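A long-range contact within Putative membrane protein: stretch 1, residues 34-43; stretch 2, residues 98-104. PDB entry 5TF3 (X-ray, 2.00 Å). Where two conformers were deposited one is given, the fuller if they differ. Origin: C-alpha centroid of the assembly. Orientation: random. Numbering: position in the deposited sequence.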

# COMPACT_ATOMS: atom_id res chain seq x y z
N ARG A 34 -15.18 2.15 9.79
CA ARG A 34 -14.33 1.77 10.92
C ARG A 34 -12.89 1.51 10.48
O ARG A 34 -11.94 1.97 11.11
CB ARG A 34 -14.91 0.55 11.63
CG ARG A 34 -14.07 0.14 12.81
CD ARG A 34 -14.82 -0.72 13.80
NE ARG A 34 -15.08 -2.08 13.33
CZ ARG A 34 -16.29 -2.64 13.31
NH1 ARG A 34 -17.35 -1.96 13.73
NH2 ARG A 34 -16.43 -3.89 12.89
N GLN A 35 -12.73 0.77 9.37
CA GLN A 35 -11.39 0.52 8.83
C GLN A 35 -10.66 1.82 8.51
O GLN A 35 -9.45 1.94 8.78
CB GLN A 35 -11.49 -0.36 7.58
CG GLN A 35 -12.07 -1.77 7.80
CD GLN A 35 -13.59 -1.83 7.78
OE1 GLN A 35 -14.27 -0.80 7.67
NE2 GLN A 35 -14.14 -3.04 7.90
N THR A 36 -11.35 2.79 7.92
CA THR A 36 -10.71 4.07 7.62
C THR A 36 -10.25 4.75 8.91
O THR A 36 -9.11 5.22 9.00
CB THR A 36 -11.67 4.99 6.86
OG1 THR A 36 -12.19 4.31 5.72
CG2 THR A 36 -10.96 6.26 6.39
N GLN A 37 -11.12 4.78 9.92
CA GLN A 37 -10.79 5.44 11.18
C GLN A 37 -9.57 4.80 11.83
O GLN A 37 -8.67 5.50 12.31
CB GLN A 37 -11.98 5.39 12.14
CG GLN A 37 -13.17 6.24 11.70
CD GLN A 37 -14.42 5.95 12.54
OE1 GLN A 37 -14.33 5.46 13.67
NE2 GLN A 37 -15.59 6.24 11.97
N MSE A 38 -9.52 3.47 11.84
CA MSE A 38 -8.38 2.73 12.38
C MSE A 38 -7.11 3.03 11.59
O MSE A 38 -6.04 3.25 12.17
CB MSE A 38 -8.68 1.23 12.38
CG MSE A 38 -9.94 0.86 13.20
SE MSE A 38 -10.72 -0.93 12.86
CE MSE A 38 -9.29 -2.02 13.62
N PHE A 39 -7.22 3.06 10.25
CA PHE A 39 -6.05 3.32 9.42
C PHE A 39 -5.53 4.73 9.63
O PHE A 39 -4.32 4.94 9.77
CB PHE A 39 -6.39 3.09 7.94
CG PHE A 39 -5.26 3.43 7.01
CD1 PHE A 39 -4.21 2.54 6.83
CD2 PHE A 39 -5.26 4.63 6.32
CE1 PHE A 39 -3.16 2.86 5.96
CE2 PHE A 39 -4.21 4.95 5.45
CZ PHE A 39 -3.17 4.06 5.27
N ILE A 40 -6.44 5.70 9.66
CA ILE A 40 -6.06 7.10 9.87
C ILE A 40 -5.40 7.28 11.22
O ILE A 40 -4.38 7.98 11.35
CB ILE A 40 -7.31 8.00 9.74
CG1 ILE A 40 -7.76 8.11 8.28
CG2 ILE A 40 -7.06 9.34 10.39
CD1 ILE A 40 -6.65 8.22 7.31
N ARG A 41 -5.98 6.67 12.26
CA ARG A 41 -5.43 6.84 13.60
C ARG A 41 -4.04 6.22 13.71
O ARG A 41 -3.15 6.78 14.35
CB ARG A 41 -6.35 6.26 14.66
CG ARG A 41 -5.81 6.48 16.07
CD ARG A 41 -6.79 6.08 17.15
NE ARG A 41 -7.25 4.72 16.93
CZ ARG A 41 -8.51 4.38 16.71
NH1 ARG A 41 -9.47 5.30 16.71
NH2 ARG A 41 -8.80 3.10 16.49
N SER A 42 -3.84 5.05 13.09
CA SER A 42 -2.52 4.43 13.20
C SER A 42 -1.49 5.17 12.37
O SER A 42 -0.31 5.21 12.74
CB SER A 42 -2.60 2.94 12.81
OG SER A 42 -2.32 2.74 11.44
N THR A 43 -1.90 5.80 11.27
CA THR A 43 -0.93 6.48 10.42
C THR A 43 -0.60 7.88 10.93
O THR A 43 0.53 8.35 10.73
CB THR A 43 -1.47 6.56 8.98
OG1 THR A 43 -1.76 5.24 8.51
CG2 THR A 43 -0.44 7.18 8.07
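Stretch 2 98-104: LFYFAEL

Stretch 1 is an unbroken piece of helix, its backbone amides bonded four residues back from Met-38 N to Arg-34 O (2.9 Å) through Thr-43 N to Phe-39 O (3.0 Å). Stretch 2 opens with the end of another helix, residues 98-100, which stops as Phe-101 leaves helical phi/psi, and closes with a 3-10 segment, 102-104. The backbones come nearest at Gln-35 and Tyr-100, whose CA atoms are 5.3 Å apart. From there the tyrosine ring reaches along stretch 1 toward Ser-42, while the chain runs back past Gln-35 with Ala-102 and Glu-103. No hydrogen bond joins the two stretches, so the contact, which buries 375 Å² in all, rests on packing.

Arg-34 points sideways and makes no contact. Gln-35 points toward stretch 2 and is the most heavily covered residue of stretch 1. Its flexible aliphatic stem suits this close approach: CB lies 3.6 Å from Tyr-100 O, and CG lies 3.5 Å from Phe-99 CZ. The same CG stands over the face of the Phe-99 ring, 4.0 Å from the centroid and 28° off the normal, a CH-pi contact in which a methylene next to the polarizing amide meets the ring's electron cloud. Ala-102, with only a methyl group, and Glu-103 border the end of the glutamine side chain.

Thr-36 points away, and Gln-37 is out of reach, as expected for positions on the far side of a helical turn. Met-38, modelled as selenomethionine, returns to the contact. Its SE lies 3.4 Å from Phe-99 CZ, near the plane of the ring, so the large, polarizable selenium meets the edge of this ring while Gln-35 takes a face. Met-38 CB is 4.4 Å from Tyr-100 CE1, at the edge of the tyrosine ring.

Phe-39 is buried and points sideways, yet its CB comes within 3.7 Å of Tyr-100 CE1. Its ring turns an edge toward the tyrosine face, with centroids 5.5 Å apart and planes at 79°; this arrangement sets ring hydrogens against pi density. Ile-40 and Arg-41 are out of reach. One turn beyond Met-38, Ser-42 again points toward stretch 2. Its OG is 4.2 Å from Tyr-100 OH, too far for a hydrogen bond, but a small polar residue is well placed beside the hydroxyl end of the ring. Thr-43 is out of reach and bonds back to its own helix, from OG1 to Phe-39 O at 2.9 Å, which satisfies its hydroxyl in a buried position.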

# COMPACT_ATOMS: atom_id res chain seq x y z
N LEU A 98 -6.28 -7.46 3.63
CA LEU A 98 -7.50 -8.24 3.78
C LEU A 98 -8.40 -7.70 4.87
O LEU A 98 -9.62 -7.94 4.86
CB LEU A 98 -7.17 -9.71 4.07
CG LEU A 98 -6.70 -10.46 2.83
CD1 LEU A 98 -6.39 -11.92 3.13
CD2 LEU A 98 -7.74 -10.35 1.73
N PHE A 99 -7.84 -6.98 5.85
CA PHE A 99 -8.73 -6.32 6.79
C PHE A 99 -9.25 -5.00 6.25
O PHE A 99 -10.46 -4.77 6.19
CB PHE A 99 -8.05 -6.06 8.12
CG PHE A 99 -8.83 -5.09 8.96
CD1 PHE A 99 -10.05 -5.47 9.51
CD2 PHE A 99 -8.41 -3.79 9.13
CE1 PHE A 99 -10.79 -4.59 10.28
CE2 PHE A 99 -9.15 -2.91 9.90
CZ PHE A 99 -10.35 -3.31 10.47
N TYR A 100 -8.33 -4.09 5.89
CA TYR A 100 -8.74 -2.71 5.61
C TYR A 100 -9.71 -2.64 4.45
O TYR A 100 -10.59 -1.76 4.42
CB TYR A 100 -7.52 -1.83 5.36
CG TYR A 100 -6.74 -1.48 6.62
CD1 TYR A 100 -7.35 -0.82 7.68
CD2 TYR A 100 -5.40 -1.80 6.73
CE1 TYR A 100 -6.63 -0.50 8.83
CE2 TYR A 100 -4.67 -1.48 7.87
CZ TYR A 100 -5.29 -0.83 8.92
OH TYR A 100 -4.56 -0.52 10.04
N PHE A 101 -9.61 -3.58 3.50
CA PHE A 101 -10.51 -3.64 2.35
C PHE A 101 -11.52 -4.79 2.47
O PHE A 101 -12.00 -5.31 1.46
CB PHE A 101 -9.70 -3.72 1.06
CG PHE A 101 -8.71 -2.60 0.91
CD1 PHE A 101 -9.14 -1.30 0.69
CD2 PHE A 101 -7.35 -2.84 1.02
CE1 PHE A 101 -8.24 -0.25 0.56
CE2 PHE A 101 -6.43 -1.80 0.89
CZ PHE A 101 -6.88 -0.51 0.66
N ALA A 102 -11.87 -5.17 3.70
CA ALA A 102 -12.74 -6.33 3.91
C ALA A 102 -14.07 -6.19 3.19
O ALA A 102 -14.59 -7.18 2.64
CB ALA A 102 -12.97 -6.53 5.41
N GLU A 103 -14.64 -4.99 3.15
CA GLU A 103 -15.93 -4.78 2.49
C GLU A 103 -15.88 -5.04 0.99
O GLU A 103 -16.94 -5.22 0.38
CB GLU A 103 -16.42 -3.35 2.76
CG GLU A 103 -16.71 -3.07 4.22
CD GLU A 103 -17.32 -1.69 4.43
OE1 GLU A 103 -17.20 -0.84 3.52
OE2 GLU A 103 -17.93 -1.46 5.51
N LEU A 104 -14.69 -5.04 0.39
CA LEU A 104 -14.53 -5.36 -1.03
C LEU A 104 -14.58 -6.85 -1.31
O LEU A 104 -14.66 -7.23 -2.48
CB LEU A 104 -13.21 -4.80 -1.55
CG LEU A 104 -13.03 -3.30 -1.37
CD1 LEU A 104 -11.76 -2.82 -2.08
CD2 LEU A 104 -14.24 -2.62 -1.94